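Local coordinates for protein tyrosinase (Burkholderia thailandensis, PDB 5ZRD) that oxidises monophenols such as tyrosine at a pair of copper ions, as a tyrosinase (monophenol monooxygenase) that yields catechol derivatives efficiently at acidic pH, at residues S49-G54 and R150-P155; D165-E170 and W470-C475; T177-L182 and L282-F287; P181-V186 and G299-M304; P189-Q194 and G512-A517. All coordinates share one frame; numbering follows the deposited sequence.

Contact 1 (S49-G54 and R150-P155); sequences SFFALG and RSFVLP
The N-capped first turn of helix 50-57, which carries the copper ligand His57, meets the extended loop 150-155 through a cluster of three phenylalanines within the central tyrosinase domain. Ser49, just before the helix, caps it: its OG accepts a weak bond from Ala52 N and also bonds to Asp46 O. The first turn is closed by the backbone bond from Leu53 N to Ser49 O, followed by Gly54 N to Phe50 O.

The aromatic part is a T-shaped (edge-to-face) pair. Phe50 turns its CD2-CE2 edge onto the face of Phe152, with the ring planes at 86° and the centroids 4.7 Å apart. CD2 stands 3.4 Å above the Phe152 plane, over the ring centre, so the stem of the T is well centred. Both side chains have CG anti to the backbone N (chi1 -176° for Phe50 and 170° for Phe152), and they run antiparallel and offset. Trp36 makes a second edge-to-face pair with Phe50, and Leu101 of helix 90-108 also packs on it, so this ring is held between helices as well as by the loop.

The remaining apolar contacts centre on Phe51. Its CB lies 4.1 Å from Phe152 CZ, at the rim of that ring, so the Phe152 ring meets both phenylalanines of the helix. Leu154, with CG anti to its carbonyl carbon, stands roughly perpendicular to Phe51 and brings its CD2 into the plane of that ring, 3.9 Å from Phe51 CE1. Pro155 comes in at a slant, and its CD rests 3.7 Å from Phe51 CD1.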
# COMPACT_ATOMS: atom_id res chain seq x y z
N SER A 49 7.09 -16.43 -31.66
CA SER A 49 5.71 -16.45 -32.19
C SER A 49 5.21 -15.02 -32.39
O SER A 49 5.59 -14.11 -31.67
CB SER A 49 4.76 -17.16 -31.26
OG SER A 49 4.76 -16.58 -29.96
N PHE A 50 4.28 -14.84 -33.30
CA PHE A 50 3.71 -13.52 -33.48
C PHE A 50 3.01 -13.06 -32.19
O PHE A 50 2.97 -11.87 -31.93
CB PHE A 50 2.75 -13.49 -34.65
CG PHE A 50 2.23 -12.11 -34.91
CD1 PHE A 50 3.10 -11.07 -35.19
CD2 PHE A 50 0.87 -11.83 -34.88
CE1 PHE A 50 2.64 -9.78 -35.40
CE2 PHE A 50 0.40 -10.55 -35.12
CZ PHE A 50 1.29 -9.53 -35.39
N PHE A 51 2.46 -13.97 -31.40
CA PHE A 51 1.67 -13.56 -30.25
C PHE A 51 2.57 -12.96 -29.16
O PHE A 51 2.21 -11.99 -28.50
CB PHE A 51 0.89 -14.73 -29.66
CG PHE A 51 0.13 -14.38 -28.41
CD1 PHE A 51 -1.09 -13.71 -28.48
CD2 PHE A 51 0.64 -14.70 -27.16
CE1 PHE A 51 -1.79 -13.37 -27.33
CE2 PHE A 51 -0.07 -14.38 -26.01
CZ PHE A 51 -1.27 -13.70 -26.09
N ALA A 52 3.71 -13.58 -28.98
CA ALA A 52 4.68 -13.12 -28.01
C ALA A 52 5.21 -11.74 -28.43
O ALA A 52 5.26 -10.83 -27.60
CB ALA A 52 5.79 -14.14 -27.91
N LEU A 53 5.60 -11.64 -29.71
CA LEU A 53 6.20 -10.44 -30.34
C LEU A 53 5.20 -9.29 -30.27
O LEU A 53 5.56 -8.25 -29.77
CB LEU A 53 6.56 -10.72 -31.81
CG LEU A 53 7.87 -11.49 -32.05
CD1 LEU A 53 7.94 -11.97 -33.50
CD2 LEU A 53 9.08 -10.61 -31.73
N GLY A 54 3.97 -9.50 -30.76
CA GLY A 54 2.91 -8.50 -30.67
C GLY A 54 2.63 -8.12 -29.24
O GLY A 54 2.39 -6.94 -28.93
N ARG A 150 -3.98 -9.59 -42.96
CA ARG A 150 -5.19 -8.79 -42.78
C ARG A 150 -5.58 -8.68 -41.31
O ARG A 150 -6.21 -7.71 -40.93
CB ARG A 150 -6.38 -9.31 -43.60
CG ARG A 150 -6.94 -10.67 -43.23
CD ARG A 150 -8.45 -10.69 -43.48
NE ARG A 150 -8.91 -9.71 -44.48
CZ ARG A 150 -10.12 -9.13 -44.51
NH1 ARG A 150 -10.93 -9.21 -43.47
NH2 ARG A 150 -10.52 -8.49 -45.60
N SER A 151 -5.18 -9.62 -40.47
CA SER A 151 -5.63 -9.63 -39.10
C SER A 151 -4.98 -10.81 -38.41
O SER A 151 -4.26 -11.62 -39.03
CB SER A 151 -7.13 -9.73 -39.01
OG SER A 151 -7.56 -10.88 -39.73
N PHE A 152 -5.22 -10.91 -37.13
CA PHE A 152 -4.63 -12.03 -36.38
C PHE A 152 -5.61 -12.44 -35.30
O PHE A 152 -6.27 -11.60 -34.71
CB PHE A 152 -3.27 -11.63 -35.83
CG PHE A 152 -2.64 -12.58 -34.84
CD1 PHE A 152 -2.11 -13.79 -35.25
CD2 PHE A 152 -2.49 -12.21 -33.51
CE1 PHE A 152 -1.49 -14.64 -34.36
CE2 PHE A 152 -1.84 -13.05 -32.62
CZ PHE A 152 -1.35 -14.27 -33.04
N VAL A 153 -5.74 -13.74 -35.15
CA VAL A 153 -6.64 -14.38 -34.23
C VAL A 153 -5.77 -14.76 -33.03
O VAL A 153 -4.73 -15.38 -33.18
CB VAL A 153 -7.29 -15.64 -34.87
CG1 VAL A 153 -8.25 -16.34 -33.93
CG2 VAL A 153 -8.00 -15.33 -36.19
N LEU A 154 -6.21 -14.42 -31.84
CA LEU A 154 -5.42 -14.66 -30.67
C LEU A 154 -5.46 -16.16 -30.34
O LEU A 154 -6.53 -16.73 -30.27
CB LEU A 154 -6.00 -13.82 -29.54
CG LEU A 154 -5.86 -12.30 -29.70
CD1 LEU A 154 -6.51 -11.58 -28.53
CD2 LEU A 154 -4.40 -11.91 -29.82
N PRO A 155 -4.29 -16.81 -30.14
CA PRO A 155 -4.26 -18.25 -29.76
C PRO A 155 -4.65 -18.53 -28.29
O PRO A 155 -5.09 -19.63 -27.98
CB PRO A 155 -2.79 -18.66 -29.95
CG PRO A 155 -2.03 -17.38 -29.70
CD PRO A 155 -2.91 -16.33 -30.36

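Contact 2 (D165-E170 and W470-C475); sequences DGNIYE and WNVVQC
Val472 is the bump of this contact, and the hollow that takes it is lined by Asn167, Ile168 and Tyr169 of a type I turn running from Asn167 to Glu170. Its CG2 sits over the Tyr169 ring in a CH-pi contact, 3.5 Å from the centroid and only 12° off the ring normal. The same methyl reaches Asn167 CB at 3.7 Å, while Ile168 CG1 flanks it at longer range. A second, smaller fit lies beside the first: Ile168 CD1 abuts Trp470 CB at 3.9 Å, the two side chains being roughly perpendicular.

One hydrogen bond crosses the contact. Val472 N donates to Tyr169 OH over 3.0 Å at 160°, while Trp470 O lies at the ring edge, 3.3 Å from Tyr169 CE1. Tyr169 is thus contacted over a face and at an edge, and hydrogen-bonded at its hydroxyl; Phe61 adds an edge-to-face partner.

The turn itself is closed by Glu170 N bonding to Asn167 O. It begins at the last residue of strand 165-167, which pairs antiparallel with a strand of the second subunit, so that the junction is a beta turn leaving an intersubunit beta ladder and resting on the 470-475 loop.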
# COMPACT_ATOMS: atom_id res chain seq x y z
N ASP A 165 -13.19 -10.66 -11.92
CA ASP A 165 -12.94 -9.39 -12.57
C ASP A 165 -12.80 -9.51 -14.07
O ASP A 165 -12.21 -10.45 -14.55
CB ASP A 165 -11.68 -8.77 -11.98
CG ASP A 165 -11.49 -7.28 -12.39
OD1 ASP A 165 -12.38 -6.45 -12.14
OD2 ASP A 165 -10.45 -6.96 -12.97
N GLY A 166 -13.39 -8.56 -14.81
CA GLY A 166 -13.16 -8.38 -16.26
C GLY A 166 -12.83 -6.93 -16.58
O GLY A 166 -13.35 -6.04 -15.91
N ASN A 167 -11.96 -6.63 -17.55
CA ASN A 167 -11.76 -5.20 -17.84
C ASN A 167 -11.45 -5.00 -19.32
O ASN A 167 -11.30 -5.98 -20.07
CB ASN A 167 -10.69 -4.64 -16.90
CG ASN A 167 -9.37 -5.29 -17.21
OD1 ASN A 167 -9.06 -5.40 -18.38
ND2 ASN A 167 -8.66 -5.80 -16.23
N ILE A 168 -11.30 -3.74 -19.74
CA ILE A 168 -11.28 -3.43 -21.16
C ILE A 168 -9.91 -3.76 -21.73
O ILE A 168 -9.75 -3.81 -22.97
CB ILE A 168 -11.72 -1.98 -21.46
CG1 ILE A 168 -10.84 -0.94 -20.76
CG2 ILE A 168 -13.19 -1.76 -21.13
CD1 ILE A 168 -11.17 0.46 -21.14
N TYR A 169 -8.93 -4.06 -20.88
CA TYR A 169 -7.69 -4.64 -21.39
C TYR A 169 -7.94 -6.02 -22.00
O TYR A 169 -7.19 -6.43 -22.87
CB TYR A 169 -6.63 -4.84 -20.31
CG TYR A 169 -6.18 -3.60 -19.59
CD1 TYR A 169 -6.34 -2.34 -20.14
CD2 TYR A 169 -5.55 -3.70 -18.36
CE1 TYR A 169 -5.93 -1.20 -19.46
CE2 TYR A 169 -5.12 -2.57 -17.67
CZ TYR A 169 -5.30 -1.31 -18.24
OH TYR A 169 -4.91 -0.18 -17.58
N GLU A 170 -8.97 -6.74 -21.52
CA GLU A 170 -9.06 -8.21 -21.72
C GLU A 170 -9.75 -8.52 -23.03
O GLU A 170 -10.68 -7.79 -23.45
CB GLU A 170 -9.77 -8.86 -20.53
CG GLU A 170 -8.99 -8.68 -19.24
CD GLU A 170 -9.49 -9.52 -18.10
OE1 GLU A 170 -8.66 -10.00 -17.31
OE2 GLU A 170 -10.70 -9.66 -18.02
N TRP A 470 -5.94 2.60 -23.52
CA TRP A 470 -7.06 2.38 -22.63
C TRP A 470 -6.54 2.30 -21.20
O TRP A 470 -5.48 1.73 -21.01
CB TRP A 470 -7.78 1.08 -23.00
CG TRP A 470 -8.30 1.07 -24.40
CD1 TRP A 470 -7.88 0.27 -25.42
CD2 TRP A 470 -9.33 1.91 -24.93
NE1 TRP A 470 -8.59 0.54 -26.55
CE2 TRP A 470 -9.50 1.54 -26.28
CE3 TRP A 470 -10.15 2.90 -24.39
CZ2 TRP A 470 -10.45 2.14 -27.11
CZ3 TRP A 470 -11.11 3.48 -25.20
CH2 TRP A 470 -11.26 3.09 -26.54
N ASN A 471 -7.31 2.79 -20.23
CA ASN A 471 -6.95 2.73 -18.81
C ASN A 471 -8.02 2.05 -17.96
O ASN A 471 -9.21 2.34 -18.07
CB ASN A 471 -6.85 4.11 -18.17
CG ASN A 471 -5.46 4.68 -18.30
OD1 ASN A 471 -5.29 5.72 -18.94
ND2 ASN A 471 -4.49 4.02 -17.70
N VAL A 472 -7.54 1.20 -17.06
CA VAL A 472 -8.33 0.63 -15.97
C VAL A 472 -7.79 1.19 -14.65
O VAL A 472 -6.65 0.92 -14.31
CB VAL A 472 -8.22 -0.90 -15.94
CG1 VAL A 472 -8.99 -1.50 -14.77
CG2 VAL A 472 -8.65 -1.52 -17.26
N VAL A 473 -8.60 1.93 -13.94
CA VAL A 473 -8.13 2.67 -12.78
C VAL A 473 -8.97 2.32 -11.54
O VAL A 473 -10.21 2.21 -11.63
CB VAL A 473 -8.13 4.18 -13.05
CG1 VAL A 473 -9.50 4.69 -13.50
CG2 VAL A 473 -7.63 4.96 -11.85
N GLN A 474 -8.28 2.22 -10.39
CA GLN A 474 -8.89 1.75 -9.14
C GLN A 474 -9.59 2.86 -8.35
O GLN A 474 -10.27 2.52 -7.39
CB GLN A 474 -7.85 1.09 -8.25
CG GLN A 474 -7.48 -0.32 -8.67
CD GLN A 474 -6.57 -1.00 -7.66
OE1 GLN A 474 -6.52 -0.64 -6.48
NE2 GLN A 474 -5.82 -1.99 -8.14
N CYS A 475 -9.48 4.15 -8.67
CA CYS A 475 -10.25 5.20 -7.95
C CYS A 475 -11.10 5.98 -8.96
O CYS A 475 -10.64 6.26 -10.06
CB CYS A 475 -9.35 6.10 -7.08
SG CYS A 475 -7.74 6.60 -7.77

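Contact 3 (T177-L182 and L282-F287); sequences TVRYPL and LAVGGF
The Tyr180 ring has Pro181 CB over one face, 4.0 Å above its plane and over the centre, while its edge faces the Gly286 backbone, Tyr180 CD2 lying 3.7 Å from Gly286 C. The Phe287 ring carries Leu282 CD1 over one face, a contact made within its own segment. Between these two rings the chain leaves helix 274-285 through a Schellman motif: Gly286 has a positive phi of 136°, and Gly286 N and Phe287 N both bond back to Leu282 O, the former weakly. At these backbone angles a beta carbon would collide with the preceding carbonyl O, which explains the glycine. This helix supplies copper ligands His277 and His281, so the motif lies at the C-terminal side of a helix of the dicopper core.

Tyr180 has CG anti to the backbone N (chi1 175°), which sets the CD2 edge of the ring against the Gly286 backbone. The peptide bond after it, to Pro181, is cis, and this brings the proline back against the ring. Tyr180 CB sits 3.6 Å from Ala283 O.

Arg179 runs alongside Val284 in the same direction, and its CG comes 4.0 Å from Val284 CG1. Beyond CG the chain is extended, carrying the guanidinium past the helix to a salt bridge with Asp313 and to the carbonyls of Leu133 and Leu149.

The single hydrogen bond across the segments is between backbones. Tyr180 N donates to Val284 O over 3.0 Å, almost straight at 162°, with the nitrogen lying above the carbonyl plane.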
# COMPACT_ATOMS: atom_id res chain seq x y z
N THR A 177 -8.25 -9.33 -34.75
CA THR A 177 -7.94 -7.92 -34.69
C THR A 177 -8.82 -7.24 -35.71
O THR A 177 -9.13 -7.90 -36.73
CB THR A 177 -6.45 -7.64 -34.92
OG1 THR A 177 -6.04 -8.17 -36.17
CG2 THR A 177 -5.57 -8.23 -33.84
N VAL A 178 -9.21 -5.99 -35.43
CA VAL A 178 -9.97 -5.20 -36.39
C VAL A 178 -9.36 -3.82 -36.58
O VAL A 178 -8.75 -3.28 -35.71
CB VAL A 178 -11.45 -5.07 -35.96
CG1 VAL A 178 -12.08 -6.44 -35.82
CG2 VAL A 178 -11.63 -4.26 -34.67
N ARG A 179 -9.66 -3.27 -37.75
CA ARG A 179 -9.32 -1.96 -38.19
C ARG A 179 -10.61 -1.18 -38.41
O ARG A 179 -11.71 -1.76 -38.43
CB ARG A 179 -8.55 -2.07 -39.51
CG ARG A 179 -7.17 -2.71 -39.36
CD ARG A 179 -6.63 -3.24 -40.67
NE ARG A 179 -5.40 -4.01 -40.47
CZ ARG A 179 -4.86 -4.76 -41.40
NH1 ARG A 179 -5.31 -4.66 -42.64
NH2 ARG A 179 -3.90 -5.63 -41.11
N TYR A 180 -10.47 0.14 -38.51
CA TYR A 180 -11.53 0.99 -38.96
C TYR A 180 -12.22 0.31 -40.15
O TYR A 180 -11.52 -0.16 -41.02
CB TYR A 180 -10.93 2.33 -39.35
CG TYR A 180 -11.85 3.35 -39.96
CD1 TYR A 180 -12.09 3.38 -41.33
CD2 TYR A 180 -12.40 4.36 -39.18
CE1 TYR A 180 -12.93 4.32 -41.90
CE2 TYR A 180 -13.23 5.32 -39.73
CZ TYR A 180 -13.49 5.31 -41.10
OH TYR A 180 -14.24 6.31 -41.65
N PRO A 181 -13.55 0.27 -40.19
CA PRO A 181 -14.44 1.09 -39.31
C PRO A 181 -15.03 0.28 -38.16
O PRO A 181 -16.02 0.68 -37.57
CB PRO A 181 -15.58 1.49 -40.26
CG PRO A 181 -15.75 0.21 -41.05
CD PRO A 181 -14.34 -0.32 -41.28
N LEU A 182 -14.41 -0.84 -37.83
CA LEU A 182 -14.91 -1.76 -36.78
C LEU A 182 -14.31 -1.46 -35.39
O LEU A 182 -13.25 -0.81 -35.25
CB LEU A 182 -14.57 -3.20 -37.18
CG LEU A 182 -15.21 -3.70 -38.48
CD1 LEU A 182 -14.98 -5.21 -38.64
CD2 LEU A 182 -16.69 -3.40 -38.48
N LEU A 282 -4.18 6.30 -35.70
CA LEU A 282 -5.55 6.66 -35.44
C LEU A 282 -6.41 6.43 -36.68
O LEU A 282 -7.56 6.04 -36.57
CB LEU A 282 -5.63 8.12 -34.97
CG LEU A 282 -4.92 8.47 -33.67
CD1 LEU A 282 -5.53 9.70 -33.03
CD2 LEU A 282 -4.90 7.32 -32.68
N ALA A 283 -5.90 6.70 -37.87
CA ALA A 283 -6.67 6.51 -39.09
C ALA A 283 -7.02 5.03 -39.27
O ALA A 283 -8.19 4.63 -39.42
CB ALA A 283 -5.89 7.03 -40.27
N VAL A 284 -6.00 4.19 -39.24
CA VAL A 284 -6.17 2.76 -39.37
C VAL A 284 -6.95 2.19 -38.18
O VAL A 284 -7.68 1.21 -38.33
CB VAL A 284 -4.80 2.08 -39.50
CG1 VAL A 284 -4.93 0.58 -39.34
CG2 VAL A 284 -4.14 2.43 -40.82
N GLY A 285 -6.80 2.76 -37.00
CA GLY A 285 -7.34 2.17 -35.74
C GLY A 285 -8.66 2.79 -35.25
O GLY A 285 -9.07 2.49 -34.11
N GLY A 286 -9.30 3.67 -36.03
CA GLY A 286 -10.74 3.96 -35.85
C GLY A 286 -11.18 5.42 -35.89
O GLY A 286 -12.39 5.69 -35.70
N PHE A 287 -10.28 6.38 -36.14
CA PHE A 287 -10.68 7.80 -36.22
C PHE A 287 -10.86 8.24 -37.69
O PHE A 287 -9.92 8.18 -38.53
CB PHE A 287 -9.62 8.67 -35.54
CG PHE A 287 -9.53 8.46 -34.06
CD1 PHE A 287 -8.92 7.34 -33.55
CD2 PHE A 287 -10.08 9.38 -33.18
CE1 PHE A 287 -8.86 7.12 -32.18
CE2 PHE A 287 -9.97 9.19 -31.82
CZ PHE A 287 -9.37 8.05 -31.32

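Contact 4 (P181-V186 and G299-M304); sequences PLSGLV and GANGDM
Gly184 N donates to Asn301 O, 3.0 Å away and nearly straight at the hydrogen (166°). The donor comes at the carbonyl from well above its plane, not along a lone pair. A second bond is weak, from Asn301 N to Ser183 OG at 3.4 Å. Ser183 OG lies anti to its backbone N (chi1 -173°), which brings the hydroxyl beside Asn301, 3.3 Å from Asn301 CB; its stronger partner is Thr195 OG1 of helix 189-200. One serine oxygen thereby connects the loop, the facing turn and a helix.

The two bonds hold the backbone O and, weakly, the backbone N of Asn301, the centre of an inverse gamma turn whose weak closing bond runs from Gly302 N to Ala300 O. The touching parts, 181 to 185 and 299 to 302, run at 84° to each other, so they cross here and do not pair as strands.

Outward from this crossing the packing is made largely against backbone. Ser183 CB sits 3.5 Å from Gly299 O, and Ala300 CB lies 3.4 Å from Pro181 O and at similar range from Leu182 O. On the other flank Leu185, its CG anti to the backbone N, meets Asn301 at a slant and places CD2 3.7 Å from Asn301 ND2. Trp470 backs both of these side chains.

Further along, Asp303 holds a salt bridge to Lys171, which also bonds Gly184 O, and Met304 O accepts from ND1 of the copper ligand His281. The hydrogen bonds across this buried crossing therefore use main-chain groups and one hydroxyl, and its second segment leads directly into the second shell of a copper ion, where that carbonyl probably orients the imidazole.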
# COMPACT_ATOMS: atom_id res chain seq x y z
N PRO A 181 -13.55 0.27 -40.19
CA PRO A 181 -14.44 1.09 -39.31
C PRO A 181 -15.03 0.28 -38.16
O PRO A 181 -16.02 0.68 -37.57
CB PRO A 181 -15.58 1.49 -40.26
CG PRO A 181 -15.75 0.21 -41.05
CD PRO A 181 -14.34 -0.32 -41.28
N LEU A 182 -14.41 -0.84 -37.83
CA LEU A 182 -14.91 -1.76 -36.78
C LEU A 182 -14.31 -1.46 -35.39
O LEU A 182 -13.25 -0.81 -35.25
CB LEU A 182 -14.57 -3.20 -37.18
CG LEU A 182 -15.21 -3.70 -38.48
CD1 LEU A 182 -14.98 -5.21 -38.64
CD2 LEU A 182 -16.69 -3.40 -38.48
N SER A 183 -15.01 -1.98 -34.38
CA SER A 183 -14.62 -1.92 -33.00
C SER A 183 -14.25 -3.32 -32.48
O SER A 183 -14.91 -4.35 -32.79
CB SER A 183 -15.72 -1.33 -32.19
OG SER A 183 -15.31 -1.13 -30.85
N GLY A 184 -13.22 -3.37 -31.65
CA GLY A 184 -12.91 -4.63 -30.95
C GLY A 184 -12.63 -4.46 -29.47
O GLY A 184 -11.86 -5.22 -28.93
N LEU A 185 -13.28 -3.55 -28.79
CA LEU A 185 -13.12 -3.44 -27.34
C LEU A 185 -14.24 -4.26 -26.68
O LEU A 185 -15.40 -3.96 -26.90
CB LEU A 185 -13.17 -1.95 -26.96
CG LEU A 185 -12.62 -1.59 -25.59
CD1 LEU A 185 -11.09 -1.65 -25.54
CD2 LEU A 185 -13.12 -0.20 -25.19
N VAL A 186 -13.90 -5.31 -25.94
CA VAL A 186 -14.88 -6.37 -25.61
C VAL A 186 -14.76 -6.88 -24.15
O VAL A 186 -15.44 -7.85 -23.78
CB VAL A 186 -14.73 -7.54 -26.60
CG1 VAL A 186 -15.15 -7.13 -27.99
CG2 VAL A 186 -13.34 -8.14 -26.65
N GLY A 299 -16.24 5.71 -32.28
CA GLY A 299 -16.70 4.43 -31.74
C GLY A 299 -16.02 3.22 -32.38
O GLY A 299 -16.23 2.10 -31.89
N ALA A 300 -15.22 3.42 -33.44
CA ALA A 300 -14.44 2.30 -34.02
C ALA A 300 -13.16 2.03 -33.19
O ALA A 300 -12.11 2.60 -33.41
CB ALA A 300 -14.12 2.56 -35.46
N ASN A 301 -13.28 1.16 -32.22
CA ASN A 301 -12.18 0.94 -31.26
C ASN A 301 -11.27 -0.18 -31.78
O ASN A 301 -11.15 -1.27 -31.19
CB ASN A 301 -12.72 0.62 -29.87
CG ASN A 301 -13.34 1.80 -29.16
OD1 ASN A 301 -12.91 2.95 -29.31
ND2 ASN A 301 -14.28 1.50 -28.28
N GLY A 302 -10.61 0.10 -32.89
CA GLY A 302 -9.73 -0.85 -33.54
C GLY A 302 -8.42 -1.03 -32.79
O GLY A 302 -8.01 -0.19 -32.01
N ASP A 303 -7.76 -2.14 -33.03
CA ASP A 303 -6.61 -2.45 -32.22
C ASP A 303 -5.49 -1.42 -32.38
O ASP A 303 -4.89 -1.02 -31.40
CB ASP A 303 -6.13 -3.88 -32.45
CG ASP A 303 -7.12 -4.90 -31.94
OD1 ASP A 303 -8.04 -5.23 -32.72
OD2 ASP A 303 -7.00 -5.35 -30.76
N MET A 304 -5.28 -0.95 -33.61
CA MET A 304 -4.21 0.01 -33.95
C MET A 304 -4.43 1.39 -33.29
O MET A 304 -3.51 2.19 -33.25
CB MET A 304 -4.12 0.20 -35.47
CG MET A 304 -3.27 -0.85 -36.17
SD MET A 304 -1.50 -0.70 -35.83
CE MET A 304 -1.12 0.82 -36.69

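Contact 5 (P189-Q194 and G512-A517); sequences PEALEQ and GGVPSA
Van der Waals contacts, largely through carbon atoms, carry this surface junction, with no hydrogen bond between the segments. Val514 directs CG1 at the helix: the methyl lies 3.7 Å from Glu190 CG and 4.3 Å from Ala191 CB, two neighbours on one turn. Glu190 CB is meanwhile met by Pro515 CD at 3.7 Å, so the aliphatic stem of the glutamate touches both the valine and the proline. Its CG occupies the crowded position between backbone N and carbonyl carbon (chi1 68°); the carboxylate end is modelled too close to Ser516 to be interpreted.

The helix involved is the opening of 189-200, which starts at Pro189; the partner is the loop that follows strand 502-509 of the mixed sheet, so the N-terminal part of the helix meets a loop that leaves the sheet. Gly513, at positive phi, turns that loop just before Val514.

Polar side chains take part through their carbon atoms or at van der Waals range. Gln194 is bent at chi2 (-24°), which folds the amide back over Pro515; the two meet at a slant, with Gln194 CG 3.6 Å from Pro515 CD and Gln194 OE1 3.4 Å from Pro515 CG. Residues 514-517 are poorly ordered, and Ser516 also packs on Arg161 of the second subunit.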
# COMPACT_ATOMS: atom_id res chain seq x y z
N PRO A 189 -19.00 -5.92 -20.19
CA PRO A 189 -20.31 -6.15 -20.86
C PRO A 189 -20.71 -4.94 -21.70
O PRO A 189 -21.12 -5.11 -22.82
CB PRO A 189 -21.29 -6.40 -19.71
CG PRO A 189 -20.40 -7.03 -18.64
CD PRO A 189 -19.07 -6.28 -18.77
N GLU A 190 -20.51 -3.74 -21.19
CA GLU A 190 -20.92 -2.54 -21.91
C GLU A 190 -19.99 -2.35 -23.13
O GLU A 190 -20.48 -2.10 -24.23
CB GLU A 190 -20.99 -1.33 -20.97
CG GLU A 190 -19.64 -0.87 -20.45
CD GLU A 190 -19.60 -0.16 -19.10
OE1 GLU A 190 -20.20 0.96 -19.00
OE2 GLU A 190 -18.94 -0.70 -18.14
N ALA A 191 -18.68 -2.55 -22.98
CA ALA A 191 -17.80 -2.35 -24.14
C ALA A 191 -18.23 -3.32 -25.26
O ALA A 191 -18.32 -2.93 -26.44
CB ALA A 191 -16.36 -2.53 -23.77
N LEU A 192 -18.49 -4.55 -24.87
CA LEU A 192 -18.87 -5.60 -25.81
C LEU A 192 -20.20 -5.25 -26.48
O LEU A 192 -20.34 -5.34 -27.71
CB LEU A 192 -18.97 -6.93 -25.07
CG LEU A 192 -19.41 -8.13 -25.91
CD1 LEU A 192 -18.52 -8.30 -27.12
CD2 LEU A 192 -19.37 -9.38 -25.05
N GLU A 193 -21.15 -4.84 -25.66
CA GLU A 193 -22.45 -4.41 -26.15
C GLU A 193 -22.24 -3.30 -27.20
O GLU A 193 -22.75 -3.45 -28.32
CB GLU A 193 -23.34 -3.96 -24.99
CG GLU A 193 -24.73 -3.52 -25.45
CD GLU A 193 -25.65 -4.64 -25.94
OE1 GLU A 193 -26.64 -4.93 -25.23
OE2 GLU A 193 -25.38 -5.22 -27.02
N GLN A 194 -21.48 -2.24 -26.86
CA GLN A 194 -21.27 -1.07 -27.78
C GLN A 194 -20.56 -1.52 -29.06
O GLN A 194 -20.88 -1.09 -30.16
CB GLN A 194 -20.50 0.08 -27.12
CG GLN A 194 -21.22 0.77 -25.96
CD GLN A 194 -22.74 0.67 -25.96
OE1 GLN A 194 -23.34 -0.08 -25.17
NE2 GLN A 194 -23.38 1.41 -26.85
N GLY A 512 -14.90 7.20 -23.58
CA GLY A 512 -15.00 5.98 -22.75
C GLY A 512 -15.10 4.69 -23.56
O GLY A 512 -14.75 3.61 -23.06
N GLY A 513 -15.60 4.77 -24.80
CA GLY A 513 -15.87 3.58 -25.62
C GLY A 513 -17.06 2.78 -25.09
O GLY A 513 -17.18 1.58 -25.39
N VAL A 514 -17.93 3.46 -24.33
CA VAL A 514 -18.95 2.82 -23.48
C VAL A 514 -20.16 3.77 -23.34
O VAL A 514 -20.06 4.93 -23.75
CB VAL A 514 -18.34 2.44 -22.10
CG1 VAL A 514 -17.25 1.37 -22.23
CG2 VAL A 514 -17.79 3.64 -21.35
N PRO A 515 -21.32 3.29 -22.81
CA PRO A 515 -22.49 4.15 -22.49
C PRO A 515 -22.59 4.60 -21.02
O PRO A 515 -23.50 5.36 -20.68
CB PRO A 515 -23.68 3.25 -22.84
CG PRO A 515 -23.24 1.89 -22.38
CD PRO A 515 -21.73 1.90 -22.54
N SER A 516 -21.67 4.14 -20.16
CA SER A 516 -21.58 4.57 -18.76
C SER A 516 -20.53 5.68 -18.60
O SER A 516 -20.35 6.21 -17.50
CB SER A 516 -21.27 3.39 -17.87
OG SER A 516 -21.30 3.76 -16.50
N ALA A 517 -19.84 6.01 -19.70
CA ALA A 517 -18.79 7.05 -19.72
C ALA A 517 -18.98 7.97 -20.94
O ALA A 517 -18.01 8.53 -21.46
CB ALA A 517 -17.43 6.40 -19.73

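From the N terminus, contact 1 closes the first loop, joining helix 50-57 to residues 150-155 before any other contact opens; it then touches contact 3 where Phe152 O and Thr177 N probably hydrogen-bond. Contact 2 opens at 165-170 and closes only at 470-475, so its long loop encloses contacts 3 and 4. These two start from one run, sharing Pro181 and Leu182, and reach helix 274-285 and the 299-304 loop. Contact 5, from 189-194 to 512-517, crosses contacts 2, 3 and 4. Trp470 meets Asn301 and Leu185, and Ala191 meets Ile168 and Leu185, tying helix 189-200 and the 181-186 and 299-304 loops to the 165-170 turn and the 470-475 loop.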